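Local coordinates for protein 4-phosphoerythronate dehydrogenase (Lactobacillus jensenii, PDB 4PRK) that probably interconverts D-lactate and pyruvate with NAD as cofactor, as a member of the D-isomer-specific 2-hydroxyacid dehydrogenase family, at residues Asn146-Leu151 against Lys171-Asp176; Gly150-Gly155 against Asp200-His205; Leu204-Leu209 against Gly236-Thr241; Ala243-Leu248 against Tyr281-Ala286; Gly257-Ala262 against Ile291-Ser296. All coordinates share one frame; numbering follows the deposited sequence.

Interaction 1 of 5, residues Asn146-Leu151 against Lys171-Asp176; sequences NKTIGL and KVLAYD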
# COMPACT_ATOMS: atom_id res chain seq x y z
N ASN A 146 -9.47 -6.63 -9.72
CA ASN A 146 -10.24 -7.86 -10.03
C ASN A 146 -9.41 -8.92 -10.72
O ASN A 146 -9.92 -9.97 -11.05
CB ASN A 146 -11.46 -7.53 -10.86
CG ASN A 146 -12.46 -6.71 -10.09
OD1 ASN A 146 -12.96 -5.69 -10.55
ND2 ASN A 146 -12.74 -7.16 -8.91
N LYS A 147 -8.13 -8.67 -10.92
CA LYS A 147 -7.29 -9.54 -11.72
C LYS A 147 -6.40 -10.35 -10.83
O LYS A 147 -6.08 -9.92 -9.69
CB LYS A 147 -6.45 -8.65 -12.64
CG LYS A 147 -7.26 -7.95 -13.72
CD LYS A 147 -6.86 -8.45 -15.08
CE LYS A 147 -7.66 -7.89 -16.24
NZ LYS A 147 -8.67 -8.90 -16.63
N THR A 148 -5.92 -11.47 -11.36
CA THR A 148 -4.90 -12.29 -10.76
C THR A 148 -3.63 -12.13 -11.58
O THR A 148 -3.63 -12.23 -12.81
CB THR A 148 -5.30 -13.78 -10.78
OG1 THR A 148 -6.39 -14.00 -9.89
CG2 THR A 148 -4.17 -14.64 -10.31
N ILE A 149 -2.52 -11.92 -10.87
CA ILE A 149 -1.24 -11.74 -11.47
C ILE A 149 -0.53 -13.02 -11.22
O ILE A 149 -0.63 -13.60 -10.11
CB ILE A 149 -0.43 -10.64 -10.76
CG1 ILE A 149 -1.28 -9.39 -10.50
CG2 ILE A 149 0.84 -10.40 -11.50
CD1 ILE A 149 -1.71 -8.59 -11.74
N GLY A 150 0.21 -13.48 -12.22
CA GLY A 150 0.97 -14.71 -12.10
C GLY A 150 2.39 -14.47 -12.49
O GLY A 150 2.70 -13.98 -13.60
N LEU A 151 3.26 -14.75 -11.56
CA LEU A 151 4.69 -14.52 -11.75
C LEU A 151 5.43 -15.86 -11.94
O LEU A 151 5.26 -16.75 -11.12
CB LEU A 151 5.26 -13.80 -10.52
CG LEU A 151 4.64 -12.48 -10.08
CD1 LEU A 151 5.53 -11.94 -8.95
CD2 LEU A 151 4.66 -11.49 -11.20
N LYS A 171 -4.78 -9.86 -6.77
CA LYS A 171 -4.26 -11.08 -6.18
C LYS A 171 -3.04 -11.53 -6.96
O LYS A 171 -3.10 -11.65 -8.18
CB LYS A 171 -5.34 -12.18 -6.19
CG LYS A 171 -4.84 -13.49 -5.59
CD LYS A 171 -5.59 -14.67 -6.14
CE LYS A 171 -6.55 -15.29 -5.15
NZ LYS A 171 -6.61 -16.76 -5.46
N VAL A 172 -1.93 -11.80 -6.28
CA VAL A 172 -0.70 -12.17 -6.94
C VAL A 172 -0.27 -13.58 -6.53
O VAL A 172 -0.13 -13.87 -5.36
CB VAL A 172 0.45 -11.20 -6.59
CG1 VAL A 172 1.75 -11.59 -7.32
CG2 VAL A 172 0.05 -9.80 -6.93
N LEU A 173 -0.01 -14.42 -7.53
CA LEU A 173 0.49 -15.77 -7.37
C LEU A 173 1.85 -15.82 -8.00
O LEU A 173 2.10 -15.14 -8.99
CB LEU A 173 -0.40 -16.78 -8.13
CG LEU A 173 -1.86 -16.93 -7.74
CD1 LEU A 173 -2.62 -17.79 -8.71
CD2 LEU A 173 -1.97 -17.51 -6.33
N ALA A 174 2.72 -16.66 -7.45
CA ALA A 174 4.04 -16.83 -8.04
C ALA A 174 4.52 -18.27 -7.98
O ALA A 174 4.32 -18.94 -6.97
CB ALA A 174 5.03 -15.93 -7.30
N TYR A 175 5.15 -18.74 -9.06
CA TYR A 175 5.84 -20.02 -9.09
C TYR A 175 7.31 -19.75 -8.84
O TYR A 175 7.88 -18.86 -9.44
CB TYR A 175 5.70 -20.75 -10.45
CG TYR A 175 6.61 -22.00 -10.48
CD1 TYR A 175 6.38 -23.05 -9.60
CD2 TYR A 175 7.72 -22.07 -11.29
CE1 TYR A 175 7.20 -24.14 -9.57
CE2 TYR A 175 8.53 -23.17 -11.29
CZ TYR A 175 8.25 -24.21 -10.42
OH TYR A 175 9.06 -25.33 -10.35
N ASP A 176 7.93 -20.50 -7.95
CA ASP A 176 9.37 -20.38 -7.78
C ASP A 176 9.98 -21.66 -7.21
O ASP A 176 9.27 -22.46 -6.64
CB ASP A 176 9.72 -19.16 -6.90
CG ASP A 176 11.16 -18.63 -7.16
OD1 ASP A 176 12.07 -19.37 -7.60
OD2 ASP A 176 11.40 -17.47 -6.90

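Interaction 2 of 5, residues Gly150-Gly155 against Asp200-His205; sequences GLIGVG and DIISLH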
# COMPACT_ATOMS: atom_id res chain seq x y z
N GLY A 150 0.21 -13.48 -12.22
CA GLY A 150 0.97 -14.71 -12.10
C GLY A 150 2.39 -14.47 -12.49
O GLY A 150 2.70 -13.98 -13.60
N LEU A 151 3.26 -14.75 -11.56
CA LEU A 151 4.69 -14.52 -11.75
C LEU A 151 5.43 -15.86 -11.94
O LEU A 151 5.26 -16.75 -11.12
CB LEU A 151 5.26 -13.80 -10.52
CG LEU A 151 4.64 -12.48 -10.08
CD1 LEU A 151 5.53 -11.94 -8.95
CD2 LEU A 151 4.66 -11.49 -11.20
N ILE A 152 6.26 -15.98 -12.97
CA ILE A 152 7.04 -17.21 -13.17
C ILE A 152 8.46 -16.90 -12.78
O ILE A 152 9.17 -16.25 -13.53
CB ILE A 152 7.04 -17.70 -14.62
CG1 ILE A 152 5.61 -17.85 -15.14
CG2 ILE A 152 7.74 -19.06 -14.69
CD1 ILE A 152 4.74 -18.70 -14.25
N GLY A 153 8.87 -17.30 -11.60
CA GLY A 153 10.05 -16.69 -10.98
C GLY A 153 9.67 -15.43 -10.20
O GLY A 153 8.69 -14.75 -10.51
N VAL A 154 10.43 -15.13 -9.15
CA VAL A 154 10.25 -13.89 -8.39
C VAL A 154 11.53 -13.04 -8.43
O VAL A 154 11.70 -12.21 -9.35
CB VAL A 154 9.81 -14.21 -6.96
CG1 VAL A 154 9.63 -12.92 -6.17
CG2 VAL A 154 8.53 -15.04 -7.01
N GLY A 155 12.47 -13.29 -7.52
CA GLY A 155 13.68 -12.46 -7.46
C GLY A 155 13.33 -11.04 -7.00
O GLY A 155 12.15 -10.72 -6.65
N ASP A 200 -4.57 -13.79 -14.86
CA ASP A 200 -5.00 -12.93 -15.99
C ASP A 200 -3.85 -12.13 -16.59
O ASP A 200 -3.94 -11.68 -17.74
CB ASP A 200 -6.08 -11.96 -15.58
CG ASP A 200 -7.21 -12.64 -14.87
OD1 ASP A 200 -7.82 -13.54 -15.46
OD2 ASP A 200 -7.49 -12.25 -13.73
N ILE A 201 -2.80 -11.90 -15.79
CA ILE A 201 -1.58 -11.22 -16.25
C ILE A 201 -0.38 -12.00 -15.78
O ILE A 201 -0.20 -12.22 -14.59
CB ILE A 201 -1.44 -9.80 -15.70
CG1 ILE A 201 -2.48 -8.86 -16.34
CG2 ILE A 201 -0.05 -9.30 -16.02
CD1 ILE A 201 -2.75 -7.59 -15.56
N ILE A 202 0.43 -12.44 -16.73
CA ILE A 202 1.59 -13.29 -16.43
C ILE A 202 2.83 -12.48 -16.68
O ILE A 202 3.01 -11.94 -17.76
CB ILE A 202 1.65 -14.51 -17.38
CG1 ILE A 202 0.46 -15.41 -17.04
CG2 ILE A 202 2.95 -15.25 -17.17
CD1 ILE A 202 0.22 -16.58 -17.96
N SER A 203 3.71 -12.43 -15.71
CA SER A 203 4.95 -11.74 -15.89
C SER A 203 6.09 -12.63 -15.56
O SER A 203 6.05 -13.31 -14.53
CB SER A 203 4.99 -10.45 -15.04
OG SER A 203 6.26 -9.83 -15.23
N LEU A 204 7.14 -12.60 -16.43
CA LEU A 204 8.30 -13.55 -16.31
C LEU A 204 9.51 -12.99 -15.56
O LEU A 204 9.98 -11.89 -15.86
CB LEU A 204 8.75 -14.00 -17.68
CG LEU A 204 7.64 -14.49 -18.60
CD1 LEU A 204 8.19 -14.88 -19.96
CD2 LEU A 204 6.88 -15.66 -17.97
N HIS A 205 10.05 -13.79 -14.64
CA HIS A 205 11.16 -13.36 -13.81
C HIS A 205 12.10 -14.52 -13.53
O HIS A 205 12.54 -14.71 -12.43
CB HIS A 205 10.60 -12.72 -12.53
CG HIS A 205 9.73 -11.55 -12.84
ND1 HIS A 205 10.24 -10.36 -13.30
CD2 HIS A 205 8.39 -11.44 -12.93
CE1 HIS A 205 9.25 -9.55 -13.60
NE2 HIS A 205 8.12 -10.17 -13.39

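Interaction 3 of 5, residues Leu204-Leu209 against Gly236-Thr241; sequences LHTPLL and GELVDT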
# COMPACT_ATOMS: atom_id res chain seq x y z
N LEU A 204 7.14 -12.60 -16.43
CA LEU A 204 8.30 -13.55 -16.31
C LEU A 204 9.51 -12.99 -15.56
O LEU A 204 9.98 -11.89 -15.86
CB LEU A 204 8.75 -14.00 -17.68
CG LEU A 204 7.64 -14.49 -18.60
CD1 LEU A 204 8.19 -14.88 -19.96
CD2 LEU A 204 6.88 -15.66 -17.97
N HIS A 205 10.05 -13.79 -14.64
CA HIS A 205 11.16 -13.36 -13.81
C HIS A 205 12.10 -14.52 -13.53
O HIS A 205 12.54 -14.71 -12.43
CB HIS A 205 10.60 -12.72 -12.53
CG HIS A 205 9.73 -11.55 -12.84
ND1 HIS A 205 10.24 -10.36 -13.30
CD2 HIS A 205 8.39 -11.44 -12.93
CE1 HIS A 205 9.25 -9.55 -13.60
NE2 HIS A 205 8.12 -10.17 -13.39
N THR A 206 12.44 -15.24 -14.59
CA THR A 206 13.17 -16.49 -14.50
C THR A 206 14.51 -16.26 -15.20
O THR A 206 14.55 -15.63 -16.24
CB THR A 206 12.39 -17.66 -15.17
OG1 THR A 206 11.27 -18.00 -14.36
CG2 THR A 206 13.22 -18.90 -15.32
N PRO A 207 15.62 -16.76 -14.60
CA PRO A 207 16.92 -16.65 -15.29
C PRO A 207 16.90 -17.50 -16.53
O PRO A 207 16.31 -18.56 -16.52
CB PRO A 207 17.92 -17.24 -14.28
CG PRO A 207 17.11 -18.04 -13.35
CD PRO A 207 15.75 -17.39 -13.27
N LEU A 208 17.51 -17.01 -17.59
CA LEU A 208 17.70 -17.81 -18.79
C LEU A 208 18.80 -18.80 -18.54
O LEU A 208 19.92 -18.42 -18.24
CB LEU A 208 18.09 -16.96 -19.99
CG LEU A 208 18.41 -17.80 -21.23
CD1 LEU A 208 17.20 -18.65 -21.59
CD2 LEU A 208 18.84 -16.93 -22.41
N LEU A 209 18.46 -20.06 -18.67
CA LEU A 209 19.40 -21.16 -18.53
C LEU A 209 19.05 -22.17 -19.59
O LEU A 209 18.01 -22.06 -20.25
CB LEU A 209 19.20 -21.81 -17.17
CG LEU A 209 19.30 -20.93 -15.92
CD1 LEU A 209 18.41 -21.54 -14.86
CD2 LEU A 209 20.74 -20.81 -15.42
N GLY A 236 14.39 -12.63 -23.60
CA GLY A 236 13.61 -13.03 -24.76
C GLY A 236 13.54 -14.54 -24.97
O GLY A 236 12.51 -15.08 -25.35
N GLU A 237 14.65 -15.23 -24.72
CA GLU A 237 14.73 -16.63 -25.10
C GLU A 237 13.88 -17.54 -24.21
O GLU A 237 13.78 -18.76 -24.45
CB GLU A 237 16.17 -17.11 -25.07
CG GLU A 237 17.08 -16.46 -26.11
CD GLU A 237 17.50 -15.04 -25.75
OE1 GLU A 237 17.22 -14.56 -24.62
OE2 GLU A 237 18.09 -14.42 -26.64
N LEU A 238 13.26 -16.96 -23.20
CA LEU A 238 12.33 -17.70 -22.37
C LEU A 238 11.08 -18.02 -23.12
O LEU A 238 10.38 -18.92 -22.74
CB LEU A 238 11.92 -16.90 -21.15
CG LEU A 238 13.02 -16.55 -20.18
CD1 LEU A 238 12.39 -15.65 -19.13
CD2 LEU A 238 13.60 -17.82 -19.57
N VAL A 239 10.77 -17.23 -24.14
CA VAL A 239 9.51 -17.30 -24.85
C VAL A 239 9.76 -17.71 -26.29
O VAL A 239 10.59 -17.11 -26.96
CB VAL A 239 8.82 -15.95 -24.86
CG1 VAL A 239 7.59 -15.99 -25.76
CG2 VAL A 239 8.44 -15.53 -23.43
N ASP A 240 9.03 -18.72 -26.76
CA ASP A 240 9.05 -19.13 -28.16
C ASP A 240 8.22 -18.13 -28.95
O ASP A 240 6.99 -18.23 -28.97
CB ASP A 240 8.41 -20.55 -28.29
CG ASP A 240 8.37 -21.07 -29.75
OD1 ASP A 240 8.23 -20.31 -30.74
OD2 ASP A 240 8.45 -22.28 -29.89
N THR A 241 8.90 -17.23 -29.65
CA THR A 241 8.24 -16.17 -30.37
C THR A 241 7.23 -16.56 -31.42
O THR A 241 6.19 -15.89 -31.58
CB THR A 241 9.27 -15.32 -31.06
OG1 THR A 241 10.28 -14.95 -30.11
CG2 THR A 241 8.58 -14.07 -31.67

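Interaction 4 of 5, residues Ala243-Leu248 against Tyr281-Ala286; sequences ALIEAL and YKKLAA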
# COMPACT_ATOMS: atom_id res chain seq x y z
N ALA A 243 5.42 -19.26 -31.33
CA ALA A 243 4.22 -19.71 -30.57
C ALA A 243 3.49 -18.52 -29.99
O ALA A 243 2.27 -18.58 -29.89
CB ALA A 243 4.58 -20.65 -29.44
N LEU A 244 4.24 -17.46 -29.64
CA LEU A 244 3.65 -16.23 -29.12
C LEU A 244 2.78 -15.57 -30.21
O LEU A 244 1.59 -15.26 -30.00
CB LEU A 244 4.76 -15.28 -28.62
CG LEU A 244 4.35 -13.82 -28.30
CD1 LEU A 244 3.24 -13.80 -27.29
CD2 LEU A 244 5.47 -12.94 -27.79
N ILE A 245 3.37 -15.41 -31.39
CA ILE A 245 2.71 -14.78 -32.53
C ILE A 245 1.42 -15.52 -32.92
O ILE A 245 0.36 -14.94 -33.08
CB ILE A 245 3.71 -14.72 -33.71
CG1 ILE A 245 4.71 -13.59 -33.47
CG2 ILE A 245 2.98 -14.46 -35.00
CD1 ILE A 245 5.79 -13.46 -34.51
N GLU A 246 1.55 -16.83 -33.05
CA GLU A 246 0.43 -17.69 -33.33
C GLU A 246 -0.68 -17.58 -32.28
O GLU A 246 -1.87 -17.47 -32.59
CB GLU A 246 0.99 -19.10 -33.35
CG GLU A 246 0.00 -20.13 -33.79
CD GLU A 246 0.66 -21.49 -34.03
OE1 GLU A 246 1.90 -21.53 -34.29
OE2 GLU A 246 -0.09 -22.50 -33.98
N ALA A 247 -0.29 -17.66 -31.03
CA ALA A 247 -1.25 -17.53 -29.94
C ALA A 247 -2.03 -16.21 -30.04
O ALA A 247 -3.24 -16.21 -29.86
CB ALA A 247 -0.51 -17.60 -28.60
N LEU A 248 -1.34 -15.11 -30.34
CA LEU A 248 -1.99 -13.81 -30.46
C LEU A 248 -2.88 -13.81 -31.67
O LEU A 248 -4.03 -13.36 -31.60
CB LEU A 248 -0.96 -12.68 -30.60
CG LEU A 248 -0.25 -12.28 -29.30
CD1 LEU A 248 1.14 -11.74 -29.56
CD2 LEU A 248 -1.09 -11.28 -28.52
N TYR A 281 9.67 -9.58 -35.34
CA TYR A 281 9.45 -8.25 -34.78
C TYR A 281 8.39 -7.48 -35.55
O TYR A 281 7.46 -6.94 -34.95
CB TYR A 281 10.72 -7.44 -34.74
CG TYR A 281 10.45 -6.04 -34.32
CD1 TYR A 281 10.30 -5.72 -32.97
CD2 TYR A 281 10.25 -5.03 -35.26
CE1 TYR A 281 9.98 -4.43 -32.58
CE2 TYR A 281 9.95 -3.74 -34.88
CZ TYR A 281 9.82 -3.45 -33.52
OH TYR A 281 9.53 -2.19 -33.07
N LYS A 282 8.51 -7.42 -36.88
CA LYS A 282 7.57 -6.66 -37.71
C LYS A 282 6.11 -7.12 -37.51
O LYS A 282 5.18 -6.30 -37.45
CB LYS A 282 7.97 -6.74 -39.20
CG LYS A 282 9.25 -5.98 -39.52
CD LYS A 282 9.67 -6.09 -40.97
CE LYS A 282 10.97 -5.36 -41.23
NZ LYS A 282 11.44 -5.36 -42.66
N LYS A 283 5.91 -8.42 -37.37
CA LYS A 283 4.58 -8.92 -37.04
C LYS A 283 4.13 -8.36 -35.71
O LYS A 283 3.01 -7.89 -35.60
CB LYS A 283 4.52 -10.44 -37.00
CG LYS A 283 4.56 -11.09 -38.36
CD LYS A 283 4.02 -12.50 -38.28
CE LYS A 283 3.86 -13.10 -39.67
NZ LYS A 283 4.23 -14.55 -39.67
N LEU A 284 4.99 -8.37 -34.69
CA LEU A 284 4.57 -7.99 -33.33
C LEU A 284 4.21 -6.50 -33.26
O LEU A 284 3.16 -6.11 -32.75
CB LEU A 284 5.63 -8.40 -32.31
CG LEU A 284 5.69 -9.93 -32.11
CD1 LEU A 284 6.92 -10.37 -31.35
CD2 LEU A 284 4.46 -10.45 -31.39
N ALA A 285 5.06 -5.71 -33.89
CA ALA A 285 4.98 -4.27 -33.91
C ALA A 285 3.73 -3.80 -34.60
O ALA A 285 3.25 -2.70 -34.32
CB ALA A 285 6.20 -3.70 -34.61
N ALA A 286 3.18 -4.64 -35.46
CA ALA A 286 1.94 -4.29 -36.20
C ALA A 286 0.68 -4.59 -35.41
O ALA A 286 -0.39 -4.17 -35.81
CB ALA A 286 1.90 -5.05 -37.53

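Interaction 5 of 5, residues Gly257-Ala262 against Ile291-Ser296; sequences GLDTLA and IVTPHS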
# COMPACT_ATOMS: atom_id res chain seq x y z
N GLY A 257 3.35 -7.83 -23.73
CA GLY A 257 4.28 -6.71 -23.58
C GLY A 257 5.70 -7.28 -23.42
O GLY A 257 6.01 -8.01 -22.46
N LEU A 258 6.56 -6.97 -24.40
CA LEU A 258 7.88 -7.58 -24.46
C LEU A 258 8.88 -6.49 -24.39
O LEU A 258 8.82 -5.58 -25.21
CB LEU A 258 8.06 -8.37 -25.75
CG LEU A 258 6.86 -9.27 -26.13
CD1 LEU A 258 6.98 -9.76 -27.55
CD2 LEU A 258 6.74 -10.47 -25.23
N ASP A 259 9.81 -6.56 -23.45
CA ASP A 259 10.95 -5.61 -23.45
C ASP A 259 12.18 -6.29 -24.03
O ASP A 259 13.25 -5.70 -24.11
CB ASP A 259 11.27 -5.17 -22.04
CG ASP A 259 12.26 -4.02 -21.99
OD1 ASP A 259 12.00 -3.00 -22.70
OD2 ASP A 259 13.28 -4.13 -21.25
N THR A 260 12.02 -7.57 -24.39
CA THR A 260 13.11 -8.41 -24.82
C THR A 260 12.51 -9.50 -25.68
O THR A 260 11.37 -9.87 -25.44
CB THR A 260 13.80 -9.06 -23.65
OG1 THR A 260 14.87 -9.88 -24.14
CG2 THR A 260 12.81 -9.94 -22.82
N LEU A 261 13.26 -9.97 -26.70
CA LEU A 261 12.80 -10.92 -27.73
C LEU A 261 13.97 -11.80 -28.12
O LEU A 261 15.07 -11.32 -28.19
CB LEU A 261 12.37 -10.19 -29.03
CG LEU A 261 10.98 -9.59 -29.17
CD1 LEU A 261 10.86 -8.77 -30.44
CD2 LEU A 261 9.89 -10.64 -29.09
N ALA A 262 13.72 -13.05 -28.40
CA ALA A 262 14.74 -13.94 -28.97
C ALA A 262 15.36 -13.32 -30.22
O ALA A 262 14.64 -12.75 -31.05
CB ALA A 262 14.13 -15.30 -29.30
N ILE A 291 2.93 -4.56 -27.03
CA ILE A 291 3.95 -3.54 -26.90
C ILE A 291 5.29 -4.19 -27.08
O ILE A 291 5.52 -5.25 -26.51
CB ILE A 291 3.91 -2.87 -25.51
CG1 ILE A 291 2.77 -1.89 -25.39
CG2 ILE A 291 5.18 -2.08 -25.23
CD1 ILE A 291 2.61 -1.37 -23.96
N VAL A 292 6.20 -3.57 -27.83
CA VAL A 292 7.60 -3.97 -27.76
C VAL A 292 8.44 -2.76 -27.51
O VAL A 292 8.26 -1.77 -28.16
CB VAL A 292 8.13 -4.67 -29.04
CG1 VAL A 292 9.57 -5.21 -28.80
CG2 VAL A 292 7.17 -5.78 -29.48
N THR A 293 9.34 -2.87 -26.52
CA THR A 293 10.33 -1.87 -26.21
C THR A 293 11.70 -2.49 -26.34
O THR A 293 11.87 -3.71 -26.18
CB THR A 293 10.15 -1.34 -24.76
OG1 THR A 293 9.91 -2.42 -23.85
CG2 THR A 293 8.98 -0.33 -24.72
N PRO A 294 12.71 -1.66 -26.64
CA PRO A 294 14.05 -2.14 -26.91
C PRO A 294 14.89 -2.36 -25.69
O PRO A 294 15.85 -1.63 -25.47
CB PRO A 294 14.65 -1.00 -27.75
CG PRO A 294 13.90 0.21 -27.35
CD PRO A 294 12.63 -0.20 -26.70
N HIS A 295 14.51 -3.35 -24.88
CA HIS A 295 15.22 -3.70 -23.66
C HIS A 295 15.52 -2.43 -22.86
O HIS A 295 16.63 -2.23 -22.35
CB HIS A 295 16.50 -4.54 -23.94
CG HIS A 295 16.67 -5.71 -23.02
ND1 HIS A 295 16.69 -5.58 -21.64
CD2 HIS A 295 16.81 -7.03 -23.27
CE1 HIS A 295 16.80 -6.78 -21.08
NE2 HIS A 295 16.89 -7.67 -22.05
N SER A 296 14.52 -1.57 -22.69
CA SER A 296 14.72 -0.38 -21.94
C SER A 296 14.02 -0.42 -20.56
O SER A 296 13.83 0.66 -19.91
CB SER A 296 14.24 0.80 -22.79
OG SER A 296 12.83 0.71 -23.15

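Interaction 1 of 5, residues Asn146-Leu151 against Lys171-Asp176
I149 is held through both polar backbone atoms by strand 171-175. Its N donates to K171 O at 2.8 Å. Its O accepts from L173 N with an N-H...O angle of 175°, almost straight. L151 repeats this two residues on, giving its N to L173 O and taking Y175 N on its O. The longest bond of the set opens it, K171 N to K147 O at 3.2 Å.

V172 sits across from both I149 and L151. Its CG1 is anti to the backbone N (chi1 -179°), which leaves CG2 for I149 and CG1 for L151. CG2 meets I149 CG1 at 3.8 Å, and CG1 meets L151 CG at 4.1 Å. A174 CB rests against L151 CB at 3.9 Å. The two parallel strands belong to a beta-alpha-beta unit of the Rossmann fold. Its crossover helix, 155-167, lies on this face and packs F165 on I149, and A162 on V172 and L151.

On the face of T148 and L173, T148 CG2 touches L173 CD1 at 3.9 Å. The CD of K171 runs beside T148 OG1. Further out, T148 N donates to D200 OD2, and the backbone of V172 bonds to T188 of the next strand.

Interaction 2 of 5, residues Gly150-Gly155 against Asp200-His205
I152 and L204 lie side by side and point the same way, with I152 CG1 3.8 Å from L204 CD2. They sit on two neighbouring parallel strands in the middle of the Rossmann sheet. Past its strand, segment 150-155 enters a glycine-rich turn that fits the GxGxxG pattern of dinucleotide-binding folds. I202 shares the face of I152 and L204, and G150 beside it carries no side chain.

L151, S203 and H205 meet on the other face. L151 CD2 reaches S203 CB at 4.0 Å and touches CD2 of the H205 ring at 4.1 Å. The CG of H205 is anti to its carbonyl carbon (chi1 -59°), which turns the ring back over its own strand. There NE2 hydrogen-bonds S203 OG at 2.6 Å. H205 CB is pressed against the turn, 3.4 Å from both G153 O and V154 O. An alanine here would probably leave S203 OG without its imidazole partner and open a gap beside L151 CD2. G153 has backbone angles that call for glycine, and a CB on it would clash with H205 O. The last backbone bond of the pair runs from H205 N to I152 O at 2.8 Å.

Interaction 3 of 5, residues Leu204-Leu209 against Gly236-Thr241
V239 N donates to G236 O at 3.0 Å and closes the short 3-10 turn 236-238, which sets L238 and V239 against segment 204-209. The two segments are loops that follow strands 201-204 and 229-232 of the Rossmann sheet. They lie at its C-terminal edge, where such folds usually bind their cofactor. No hydrogen bond joins them, and the contact is made by apolar groups.

L204 and V239 cross at about a right angle and meet tip to tip. L204 CD1 is 3.5 Å from V239 CG2, a close fit for two methyls. L238 reaches out to the bend of the other loop. Its CD1 lies 3.6 Å from T206 O and 4.3 Å from L204 CB. Its CD2 meets L208 CD1 at 4.2 Å. The OG1 of T206 turns to another partner, I152 O, and so ties this loop to the end of strand 148-152.

L208 sets both its methyls against the stem of E237. CD2 and CD1 lie 3.8 and 3.9 Å from E237 CB. The glutamate is bent at chi2 (77°), which brings OE1 back to 3.6 Å from L208 CD2. P207 O and L209 N both bond to T212 OG1, which holds the backbone on both sides of L208. At the far end of segment 236-241, D240 is the N-cap of helix 241-250, and its OD1 accepts A243 N.

Interaction 4 of 5, residues Ala243-Leu248 against Tyr281-Ala286
L284 makes three apolar contacts with helix 241-250, with its CD2 methyl the nearest atom in each. The closest is to I245 CG1, at 3.8 Å. L248 CD1 follows at 4.0 Å, its side chain at about a right angle to that of L284. L244 CD2 is more distant, at 4.5 Å. The CG of L284 is anti to its carbonyl carbon (chi1 -72°), and the branch then reaches over to this group.

A second kind of contact uses the aliphatic part of a lysine. K283 lies across I245 at about a right angle. Its CD is 4.0 Å from I245 CG2, and its CB is 4.1 Å from I245 CD1. I245 is thus flanked by the stem of K283 and by L284.

The two helix segments run in roughly the same direction, 32° apart, with axes 10.7 Å apart at closest approach. They pack as neighbours on one face of the Rossmann sheet. L244 and L284 both touch L258 of strand 255-258, and L248 touches V290.

Polar bonds lie away from the shared face. E246 forms a salt bridge with K250 of its own helix. On helix 279-285, A285 O accepts K125 NZ of the second subunit. An aromatic contact also reaches that subunit: the ring of Y281 packs edge-to-face with its F133.

Interaction 5 of 5, residues Gly257-Ala262 against Ile291-Ser296
D259 lays its carboxylate over the turn T293-S296. OD1 takes two donors, T293 OG1 at 2.5 Å, so short that the exact length is doubtful, and S296 N at 2.9 Å. The bond to S296 N uses the syn lone pair of OD1 and is bent, with an angle of 137° at the hydrogen. OD2 accepts A297 N, so the two oxygens hold successive backbone N-H groups.

This grip lies at the C-terminal edge of the Rossmann sheet, just past strands 255-258 and 290-292. The two strands flank helix 279-285 in a parallel beta-alpha-beta unit. They are joined by L258 N to I291 O at 2.9 Å and by T293 N to L258 O at 3.1 Å. Beyond them the chain of 291-296 turns sharply, with P294 at the centre of an inverse gamma turn. T293 holds OG1 between its backbone N and carbonyl carbon (chi1 44°), a position from which it meets D259. An alanine in place of D259 would probably leave S296 N and A297 N without their acceptor and let the turn shift.

T260 runs beside the ring of H295, with OG1 3.6 Å from CD2 and CB 3.7 Å from NE2. That hydroxyl has its polar partner in E264 OE2. F124 of the second subunit packs on P294 and S296. On the face of L258 and V292, L261 comes in at about a right angle to V292, its CD1 4.1 Å from V292 CG1.

How the interactions relate
All five contacts belong to the NAD-binding Rossmann domain and to its parallel sheet or the helices and loops around it. Interactions 1 and 2 share strand 148-152, and their centres are 7 Å apart. Interaction 3 starts where interaction 2 ends, on L204 and H205, and leads on to the loop before helix 241-250. Interactions 4 and 5 alternate along the chain, with centres 12 Å apart. Helices 241-250 and 279-285 pack on the end of the sheet that interaction 5 builds. Interactions 1 and 4 are the farthest apart, about 24 Å between centres. Interactions 2, 3 and 5 lie along the sheet's C-terminal edge, where the cofactor probably binds; 4 and 5 also meet the second subunit.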